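Local coordinates for protein tyrosyl-DNA phosphodiesterase 2 (Danio rerio, PDB 4F1H) that belongs to the endonuclease/exonuclease/phosphatase family, has a DNase I-like fold, and binds DNA and a magnesium ion, at residues B[38-43]-B[49-54]; B[187-190]-B[196-199]. All blocks are in the same frame, centred on the assembly; numbering follows the deposited sequence.

Interaction 1 of 2, residues B[38-43]-B[49-54]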
ATOM      1  N   VAL B  38      15.218  22.235  -5.550  1.00 16.52           N
ATOM      2  CA  VAL B  38      15.053  21.277  -6.644  1.00 14.08           C
ATOM      3  C   VAL B  38      15.559  19.938  -6.142  1.00 14.12           C
ATOM      4  O   VAL B  38      16.647  19.853  -5.576  1.00 16.21           O
ATOM      5  CB  VAL B  38      15.860  21.653  -7.885  1.00 14.92           C
ATOM      6  CG1 VAL B  38      15.427  20.799  -9.081  1.00 14.92           C
ATOM      7  CG2 VAL B  38      15.690  23.149  -8.219  1.00 16.67           C
ATOM      8  N   PHE B  39      14.754  18.895  -6.349  1.00 12.70           N
ATOM      9  CA  PHE B  39      15.133  17.535  -5.980  1.00 12.80           C
ATOM     10  C   PHE B  39      15.270  16.785  -7.309  1.00 17.84           C
ATOM     11  O   PHE B  39      14.293  16.701  -8.086  1.00 15.01           O
ATOM     12  CB  PHE B  39      13.984  16.857  -5.184  1.00 13.08           C
ATOM     13  CG  PHE B  39      13.568  17.565  -3.930  1.00 13.64           C
ATOM     14  CD1 PHE B  39      12.606  18.564  -3.948  1.00 14.98           C
ATOM     15  CD2 PHE B  39      14.089  17.178  -2.699  1.00 19.83           C
ATOM     16  CE1 PHE B  39      12.177  19.197  -2.762  1.00 16.01           C
ATOM     17  CE2 PHE B  39      13.647  17.801  -1.496  1.00 17.63           C
ATOM     18  CZ  PHE B  39      12.675  18.775  -1.521  1.00 17.43           C
ATOM     19  N   LEU B  40      16.468  16.260  -7.594  1.00 14.01           N
ATOM     20  CA  LEU B  40      16.708  15.633  -8.905  1.00 11.98           C
ATOM     21  C   LEU B  40      17.133  14.216  -8.716  1.00 13.26           C
ATOM     22  O   LEU B  40      17.797  13.871  -7.717  1.00 13.96           O
ATOM     23  CB  LEU B  40      17.791  16.374  -9.685  1.00 14.64           C
ATOM     24  CG  LEU B  40      17.418  17.816 -10.056  1.00 15.50           C
ATOM     25  CD1 LEU B  40      18.596  18.551 -10.706  1.00 21.00           C
ATOM     26  CD2 LEU B  40      16.225  17.831 -10.980  1.00 18.64           C
ATOM     27  N   GLN B  41      16.726  13.378  -9.665  1.00 12.39           N
ATOM     28  CA  GLN B  41      17.186  11.986  -9.645  1.00 11.95           C
ATOM     29  C   GLN B  41      17.812  11.582 -10.966  1.00 15.33           C
ATOM     30  O   GLN B  41      17.520  12.170 -12.005  1.00 14.50           O
ATOM     31  CB  GLN B  41      16.048  11.014  -9.222  1.00 14.30           C
ATOM     32  CG  GLN B  41      15.387  11.411  -7.894  1.00 12.85           C
ATOM     33  CD  GLN B  41      14.309  12.484  -8.115  1.00 15.65           C
ATOM     34  OE1 GLN B  41      13.593  12.466  -9.132  1.00 16.06           O
ATOM     35  NE2 GLN B  41      14.210  13.423  -7.192  1.00 13.68           N
ATOM     36  N   GLU B  42      18.716  10.598 -10.915  1.00 13.34           N
ATOM     37  CA  GLU B  42      19.391  10.081 -12.104  1.00 13.16           C
ATOM     38  C   GLU B  42      20.210  11.157 -12.821  1.00 14.93           C
ATOM     39  O   GLU B  42      20.327  11.179 -14.059  1.00 16.58           O
ATOM     40  CB  GLU B  42      18.385   9.355 -13.003  1.00 18.04           C
ATOM     41  CG  GLU B  42      18.981   8.179 -13.727  1.00 26.42           C
ATOM     42  CD  GLU B  42      17.950   7.437 -14.561  1.00 21.92           C
ATOM     43  OE1 GLU B  42      18.101   7.487 -15.787  1.00 23.40           O
ATOM     44  OE2 GLU B  42      17.015   6.819 -13.969  1.00 25.97           O
ATOM     45  N   LEU B  43      20.829  12.026 -12.020  1.00 13.97           N
ATOM     46  CA  LEU B  43      21.917  12.871 -12.541  1.00 15.57           C
ATOM     47  C   LEU B  43      23.098  11.968 -12.892  1.00 17.88           C
ATOM     48  O   LEU B  43      23.281  10.903 -12.287  1.00 16.67           O
ATOM     49  CB  LEU B  43      22.376  13.820 -11.446  1.00 14.39           C
ATOM     50  CG  LEU B  43      21.338  14.889 -11.102  1.00 15.20           C
ATOM     51  CD1 LEU B  43      21.748  15.556  -9.814  1.00 15.92           C
ATOM     52  CD2 LEU B  43      21.264  15.882 -12.192  1.00 15.43           C
ATOM     53  N   GLN B  49      27.524  18.700 -14.259  1.00 26.36           N
ATOM     54  CA  GLN B  49      28.590  19.605 -14.699  1.00 30.85           C
ATOM     55  C   GLN B  49      27.929  20.763 -15.448  1.00 30.33           C
ATOM     56  O   GLN B  49      28.142  21.941 -15.114  1.00 34.38           O
ATOM     57  CB  GLN B  49      29.595  18.856 -15.600  1.00 37.06           C
ATOM     58  CG  GLN B  49      30.956  19.535 -15.762  1.00 45.28           C
ATOM     59  CD  GLN B  49      31.946  18.741 -16.642  1.00 46.67           C
ATOM     60  OE1 GLN B  49      31.923  17.510 -16.691  1.00 49.99           O
ATOM     61  NE2 GLN B  49      32.822  19.463 -17.324  1.00 43.00           N
ATOM     62  N   TYR B  50      27.075  20.430 -16.411  1.00 22.77           N
ATOM     63  CA  TYR B  50      26.341  21.472 -17.130  1.00 27.71           C
ATOM     64  C   TYR B  50      25.463  22.349 -16.215  1.00 27.65           C
ATOM     65  O   TYR B  50      25.489  23.586 -16.302  1.00 29.01           O
ATOM     66  CB  TYR B  50      25.501  20.903 -18.264  1.00 30.00           C
ATOM     67  CG  TYR B  50      24.866  22.039 -19.018  1.00 40.53           C
ATOM     68  CD1 TYR B  50      25.657  22.929 -19.751  1.00 49.33           C
ATOM     69  CD2 TYR B  50      23.501  22.292 -18.926  1.00 42.22           C
ATOM     70  CE1 TYR B  50      25.097  24.015 -20.421  1.00 52.02           C
ATOM     71  CE2 TYR B  50      22.925  23.377 -19.606  1.00 48.47           C
ATOM     72  CZ  TYR B  50      23.736  24.230 -20.348  1.00 54.40           C
ATOM     73  OH  TYR B  50      23.190  25.305 -21.016  1.00 58.83           O
ATOM     74  N   LEU B  51      24.652  21.722 -15.364  1.00 23.06           N
ATOM     75  CA  LEU B  51      23.779  22.502 -14.480  1.00 21.01           C
ATOM     76  C   LEU B  51      24.504  23.489 -13.562  1.00 24.93           C
ATOM     77  O   LEU B  51      24.008  24.586 -13.324  1.00 27.59           O
ATOM     78  CB  LEU B  51      22.924  21.587 -13.600  1.00 22.06           C
ATOM     79  CG  LEU B  51      21.951  20.609 -14.220  1.00 24.37           C
ATOM     80  CD1 LEU B  51      21.289  19.850 -13.063  1.00 22.19           C
ATOM     81  CD2 LEU B  51      20.891  21.367 -15.024  1.00 26.17           C
ATOM     82  N   LYS B  52      25.632  23.070 -12.995  1.00 27.05           N
ATOM     83  CA  LYS B  52      26.415  23.908 -12.092  1.00 29.78           C
ATOM     84  C   LYS B  52      26.951  25.163 -12.807  1.00 32.15           C
ATOM     85  O   LYS B  52      27.009  26.266 -12.224  1.00 28.86           O
ATOM     86  CB  LYS B  52      27.515  23.065 -11.437  1.00 30.97           C
ATOM     87  CG  LYS B  52      26.929  22.136 -10.378  1.00 33.94           C
ATOM     88  CD  LYS B  52      27.979  21.400  -9.521  1.00 38.12           C
ATOM     89  CE  LYS B  52      28.791  20.483 -10.384  1.00 38.41           C
ATOM     90  NZ  LYS B  52      29.480  19.400  -9.638  1.00 40.73           N
ATOM     91  N   LYS B  53      27.269  25.005 -14.085  1.00 29.33           N
ATOM     92  CA  LYS B  53      27.705  26.128 -14.928  1.00 32.36           C
ATOM     93  C   LYS B  53      26.592  27.148 -15.172  1.00 33.32           C
ATOM     94  O   LYS B  53      26.844  28.364 -15.186  1.00 32.59           O
ATOM     95  CB  LYS B  53      28.193  25.594 -16.284  1.00 43.62           C
ATOM     96  CG  LYS B  53      29.498  26.203 -16.816  1.00 59.97           C
ATOM     97  CD  LYS B  53      29.297  27.577 -17.454  1.00 69.35           C
ATOM     98  CE  LYS B  53      30.427  27.904 -18.441  1.00 72.37           C
ATOM     99  NZ  LYS B  53      31.778  27.580 -17.882  1.00 73.71           N
ATOM    100  N   ARG B  54      25.372  26.653 -15.378  0.51 30.29           N
ATOM    101  CA  ARG B  54      24.239  27.497 -15.755  0.51 28.59           C
ATOM    102  C   ARG B  54      23.467  28.025 -14.553  0.51 30.16           C
ATOM    103  O   ARG B  54      23.173  29.218 -14.468  0.51 30.80           O
ATOM    104  CB  ARG B  54      23.273  26.721 -16.661  0.51 30.06           C
ATOM    105  CG  ARG B  54      23.614  26.735 -18.143  0.51 35.45           C
ATOM    106  CD  ARG B  54      23.098  27.996 -18.842  0.51 45.23           C
ATOM    107  NE  ARG B  54      21.646  28.187 -18.737  0.51 49.88           N
ATOM    108  CZ  ARG B  54      20.749  27.671 -19.578  0.51 52.80           C
ATOM    109  NH1 ARG B  54      21.138  26.901 -20.589  0.51 52.87           N
ATOM    110  NH2 ARG B  54      19.457  27.918 -19.403  0.51 54.29           N
TER

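Interaction 2 of 2, residues B[187-190]-B[196-199]. With nucleotides of chain A.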
ATOM      1  N   TRP B 187       5.018   9.130 -15.146  1.00 14.71           N
ATOM      2  CA  TRP B 187       5.809   8.346 -16.120  1.00 13.64           C
ATOM      3  C   TRP B 187       4.763   7.667 -17.001  1.00 18.39           C
ATOM      4  O   TRP B 187       4.056   6.774 -16.533  1.00 19.26           O
ATOM      5  CB  TRP B 187       6.657   7.295 -15.362  1.00 15.36           C
ATOM      6  CG  TRP B 187       7.695   6.611 -16.225  1.00 16.32           C
ATOM      7  CD1 TRP B 187       8.955   7.076 -16.570  1.00 19.60           C
ATOM      8  CD2 TRP B 187       7.544   5.352 -16.871  1.00 16.63           C
ATOM      9  NE1 TRP B 187       9.599   6.138 -17.369  1.00 19.46           N
ATOM     10  CE2 TRP B 187       8.737   5.086 -17.573  1.00 18.73           C
ATOM     11  CE3 TRP B 187       6.503   4.417 -16.911  1.00 21.90           C
ATOM     12  CZ2 TRP B 187       8.919   3.915 -18.308  1.00 20.00           C
ATOM     13  CZ3 TRP B 187       6.684   3.254 -17.642  1.00 23.25           C
ATOM     14  CH2 TRP B 187       7.888   3.011 -18.319  1.00 20.04           C
ATOM     15  N   ASP B 188       4.649   8.095 -18.262  1.00 17.84           N
ATOM     16  CA  ASP B 188       3.456   7.771 -19.087  1.00 15.74           C
ATOM     17  C   ASP B 188       3.934   7.496 -20.489  1.00 17.89           C
ATOM     18  O   ASP B 188       4.345   8.424 -21.212  1.00 20.84           O
ATOM     19  CB  ASP B 188       2.560   8.995 -19.067  1.00 17.73           C
ATOM     20  CG  ASP B 188       1.275   8.824 -19.865  1.00 25.89           C
ATOM     21  OD1 ASP B 188       1.260   8.071 -20.844  1.00 23.09           O
ATOM     22  OD2 ASP B 188       0.272   9.506 -19.532  1.00 23.47           O
ATOM     23  N   THR B 189       3.959   6.209 -20.872  1.00 20.62           N
ATOM     24  CA  THR B 189       4.575   5.881 -22.151  1.00 18.66           C
ATOM     25  C   THR B 189       3.650   6.194 -23.351  1.00 27.66           C
ATOM     26  O   THR B 189       4.088   6.143 -24.502  1.00 29.61           O
ATOM     27  CB  THR B 189       4.974   4.421 -22.234  1.00 23.43           C
ATOM     28  OG1 THR B 189       3.797   3.612 -22.100  1.00 21.29           O
ATOM     29  CG2 THR B 189       5.958   4.067 -21.129  1.00 23.42           C
ATOM     30  N   LYS B 190       2.383   6.489 -23.092  1.00 25.36           N
ATOM     31  CA  LYS B 190       1.496   6.949 -24.163  1.00 24.48           C
ATOM     32  C   LYS B 190       1.746   8.424 -24.507  1.00 27.91           C
ATOM     33  O   LYS B 190       1.801   8.826 -25.687  1.00 28.91           O
ATOM     34  CB  LYS B 190       0.043   6.752 -23.732  1.00 30.87           C
ATOM     35  CG  LYS B 190      -0.995   6.980 -24.844  1.00 45.90           C
ATOM     36  CD  LYS B 190      -2.389   6.570 -24.367  1.00 57.11           C
ATOM     37  CE  LYS B 190      -3.455   6.778 -25.442  1.00 65.28           C
ATOM     38  NZ  LYS B 190      -3.570   5.613 -26.368  1.00 69.04           N
ATOM     39  N   THR B 196      11.172   4.094 -26.262  1.00 34.42           N
ATOM     40  CA  THR B 196      10.453   3.401 -27.324  1.00 39.69           C
ATOM     41  C   THR B 196      10.025   2.039 -26.802  1.00 37.63           C
ATOM     42  O   THR B 196      10.874   1.147 -26.599  1.00 34.69           O
ATOM     43  CB  THR B 196      11.293   3.270 -28.599  1.00 43.81           C
ATOM     44  OG1 THR B 196      12.221   2.187 -28.465  1.00 58.12           O
ATOM     45  CG2 THR B 196      12.062   4.547 -28.829  1.00 32.79           C
ATOM     46  N   VAL B 197       8.720   1.916 -26.537  1.00 32.85           N
ATOM     47  CA  VAL B 197       8.089   0.673 -26.050  1.00 31.37           C
ATOM     48  C   VAL B 197       6.765   0.469 -26.776  1.00 34.40           C
ATOM     49  O   VAL B 197       6.137   1.447 -27.203  1.00 37.68           O
ATOM     50  CB  VAL B 197       7.812   0.673 -24.507  1.00 30.70           C
ATOM     51  CG1 VAL B 197       9.097   0.832 -23.706  1.00 33.63           C
ATOM     52  CG2 VAL B 197       6.793   1.755 -24.117  1.00 30.68           C
ATOM     53  N   PRO B 198       6.324  -0.801 -26.926  1.00 33.61           N
ATOM     54  CA  PRO B 198       5.100  -1.083 -27.696  1.00 39.41           C
ATOM     55  C   PRO B 198       3.806  -1.108 -26.870  1.00 45.61           C
ATOM     56  O   PRO B 198       2.751  -1.465 -27.402  1.00 57.53           O
ATOM     57  CB  PRO B 198       5.366  -2.485 -28.250  1.00 39.54           C
ATOM     58  CG  PRO B 198       6.183  -3.166 -27.146  1.00 32.26           C
ATOM     59  CD  PRO B 198       7.062  -2.037 -26.574  1.00 32.09           C
ATOM     60  N   TYR B 199       3.889  -0.745 -25.594  1.00 34.54           N
ATOM     61  CA  TYR B 199       2.740  -0.830 -24.690  1.00 28.47           C
ATOM     62  C   TYR B 199       2.460   0.531 -24.020  1.00 22.06           C
ATOM     63  O   TYR B 199       3.304   1.454 -24.049  1.00 24.80           O
ATOM     64  CB  TYR B 199       2.982  -1.916 -23.622  1.00 31.52           C
ATOM     65  CG  TYR B 199       4.320  -1.753 -22.919  1.00 28.58           C
ATOM     66  CD1 TYR B 199       4.466  -0.856 -21.855  1.00 27.17           C
ATOM     67  CD2 TYR B 199       5.434  -2.499 -23.305  1.00 27.43           C
ATOM     68  CE1 TYR B 199       5.683  -0.691 -21.206  1.00 26.03           C
ATOM     69  CE2 TYR B 199       6.664  -2.343 -22.660  1.00 28.75           C
ATOM     70  CZ  TYR B 199       6.777  -1.447 -21.624  1.00 25.28           C
ATOM     71  OH  TYR B 199       7.988  -1.275 -20.976  1.00 31.17           O
TER
ATOM     72  P    DG A   2       9.197  -0.786 -14.748  0.71 16.21           P
ATOM     73  OP1  DG A   2       8.670  -0.107 -13.533  1.00 19.37           O
ATOM     74  OP2  DG A   2       9.874  -2.133 -14.642  1.00 19.92           O
ATOM     75  O5'  DG A   2       8.023  -1.065 -15.798  1.00 21.50           O
ATOM     76  C5'  DG A   2       7.254   0.055 -16.224  1.00 21.78           C
ATOM     77  C4'  DG A   2       5.861  -0.468 -16.513  1.00 19.25           C
ATOM     78  O4'  DG A   2       5.896  -1.206 -17.772  1.00 21.11           O
ATOM     79  C3'  DG A   2       5.243  -1.393 -15.475  1.00 22.88           C
ATOM     80  O3'  DG A   2       3.931  -0.856 -15.277  1.00 23.85           O
ATOM     81  C2'  DG A   2       5.187  -2.750 -16.185  1.00 21.41           C
ATOM     82  C1'  DG A   2       5.032  -2.313 -17.637  1.00 20.71           C
ATOM     83  N9   DG A   2       5.486  -3.276 -18.633  1.00 21.02           N
ATOM     84  C8   DG A   2       6.761  -3.827 -18.791  1.00 19.45           C
ATOM     85  N7   DG A   2       6.831  -4.666 -19.823  1.00 23.01           N
ATOM     86  C5   DG A   2       5.513  -4.652 -20.349  1.00 24.77           C
ATOM     87  C6   DG A   2       4.941  -5.356 -21.448  1.00 27.84           C
ATOM     88  O6   DG A   2       5.512  -6.138 -22.207  1.00 23.88           O
ATOM     89  N1   DG A   2       3.590  -5.063 -21.648  1.00 26.21           N
ATOM     90  C2   DG A   2       2.879  -4.167 -20.870  1.00 27.44           C
ATOM     91  N2   DG A   2       1.581  -3.982 -21.174  1.00 29.34           N
ATOM     92  N3   DG A   2       3.390  -3.524 -19.821  1.00 24.22           N
ATOM     93  C4   DG A   2       4.708  -3.793 -19.641  1.00 20.77           C
ATOM     94  OP3  DT A   1      13.620   4.357 -12.109  1.00 19.08           O
ATOM     95  P    DT A   1      12.637   4.797 -13.147  0.68 15.64           P
ATOM     96  OP1  DT A   1      13.058   5.891 -14.009  1.00 24.80           O
ATOM     97  OP2  DT A   1      11.350   5.282 -12.534  1.00 23.87           O
ATOM     98  O5'  DT A   1      12.256   3.492 -13.962  1.00 20.96           O
ATOM     99  C5'  DT A   1      11.564   3.670 -15.210  1.00 21.57           C
ATOM    100  C4'  DT A   1      11.379   2.285 -15.795  1.00 19.57           C
ATOM    101  O4'  DT A   1      12.679   1.885 -16.310  1.00 20.94           O
ATOM    102  C3'  DT A   1      10.928   1.198 -14.812  1.00 21.42           C
ATOM    103  O3'  DT A   1      10.145   0.224 -15.528  1.00 20.66           O
ATOM    104  C2'  DT A   1      12.242   0.566 -14.362  1.00 19.11           C
ATOM    105  C1'  DT A   1      13.053   0.653 -15.655  1.00 19.91           C
ATOM    106  N1   DT A   1      14.530   0.607 -15.446  1.00 19.76           N
ATOM    107  C2   DT A   1      15.228  -0.450 -15.999  1.00 29.08           C
ATOM    108  O2   DT A   1      14.685  -1.363 -16.639  1.00 29.51           O
ATOM    109  N3   DT A   1      16.576  -0.418 -15.752  1.00 28.47           N
ATOM    110  C4   DT A   1      17.297   0.540 -15.045  1.00 29.92           C
ATOM    111  O4   DT A   1      18.531   0.462 -14.901  1.00 24.66           O
ATOM    112  C5   DT A   1      16.484   1.615 -14.503  1.00 23.86           C
ATOM    113  C7   DT A   1      17.115   2.698 -13.680  1.00 17.71           C
ATOM    114  C6   DT A   1      15.160   1.615 -14.721  1.00 21.09           C
TER
HETATM  115  O   HOH W   1       3.799   3.546 -26.230  1.00 50.44           O

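Interaction 1 of 2, residues B[38-43]-B[49-54]
Leu40 and Leu43 on strand 37-43 both face Leu51 of helix 45-54, yet the backbones stay well apart, the nearest pair of CA atoms being those of Leu43 and Gln49 at 9.7 Å. Between these two segments the contact consists of leucine methyl groups. Leu51 CD1 meets Leu40 CD1 at 3.8 Å, the two side chains reaching toward each other tip to tip, and the same methyl lies 4.1 Å from Leu43 CD2, whose side chain runs across it at about a right angle. In Leu51, chi1 of -61° sets CG beside the backbone N and chi2 of 179° extends CD1 away from the helix to the two strand leucines. This is helix-on-sheet packing within a beta-alpha-beta crossover: strand 37-43 leads through helix 45-54 to the parallel edge strand 58-62, with strand 69-75 between them. The chain turns at Glu42, where Glu42 and Leu43 both face Phe69 in a G1 beta bulge; this shift probably lets Leu43, three residues after Leu40, point to the same side. Around it, Leu51 also touches Cys27 of helix 19-33, while Gln41 turns to the other side of the strand and hydrogen-bonds Thr114 of the second sheet.

Interaction 2 of 2, residues B[187-190]-B[196-199]
The carbonyl oxygen of Tyr199 is approached by a hydroxyl and by a water. Thr189 OG1 donates to Tyr199 O at 2.9 Å; the hydroxyl approaches at 130° to the C=O bond and stands 23° off the plane of that carbonyl. Water 1 sits 3.1 Å from Tyr199 O and 3.1 Å from Thr189 O; it can donate to both, but has more acceptors around it than protons, so the two bonds are probably not both present all the time. Placing OG1 between the backbone N and the carbonyl carbon (chi1 61°) brings the Thr189 hydroxyl to its acceptor, and the same oxygen is hydrogen-bonded by Ser201 N. The methine of the threonine serves the apolar half of the contact: Thr189 CB touches Val197 CG2 at 3.7 Å, the side chains crossing nearly perpendicularly. Together these contacts pinch the base of the loop that joins strand 187-188 to its antiparallel neighbour 202-211, on the DNA-binding side of this DNase I-like fold. The loop presents Tyr199 to the nucleic acid. Its ring lies over the guanine of DG2 of chain A, nearly parallel to it, with Tyr199 CD2 3.4 Å from C6 of that base, while Val197 CB backs the opposite face near the rim. Trp187 packs on the sugars of the same DNA chain: its CZ3 is 3.5 Å from C5' of DG2 of chain A, and its NE1 3.8 Å from C5' of DT1 of chain A. A hydrogen bond from NE1 to Asp240 OD2 and a meeting with the His241 ring also hold the indole.

In the fold
Followed from the N terminus, the two contacts illustrate how contacts between segments close in sequence can fold a helix onto a sheet or pin a surface loop. Interaction 1 comes first, bringing the helix that follows a central strand back onto the six-stranded sheet. The chain then adds strands 58-62 and 69-75 to the same sheet and passes through most of the second sheet before interaction 2 closes a five-residue gap just ahead of strand 202-211. The contacts are in series, neither nested nor crossing. The centres of interactions 1 and 2 lie about 25 Å apart. Segments 38-43 and 49-54 join helix to sheet in the interior, whereas 187-190 and 196-199 shape a surface loop beside the DNA.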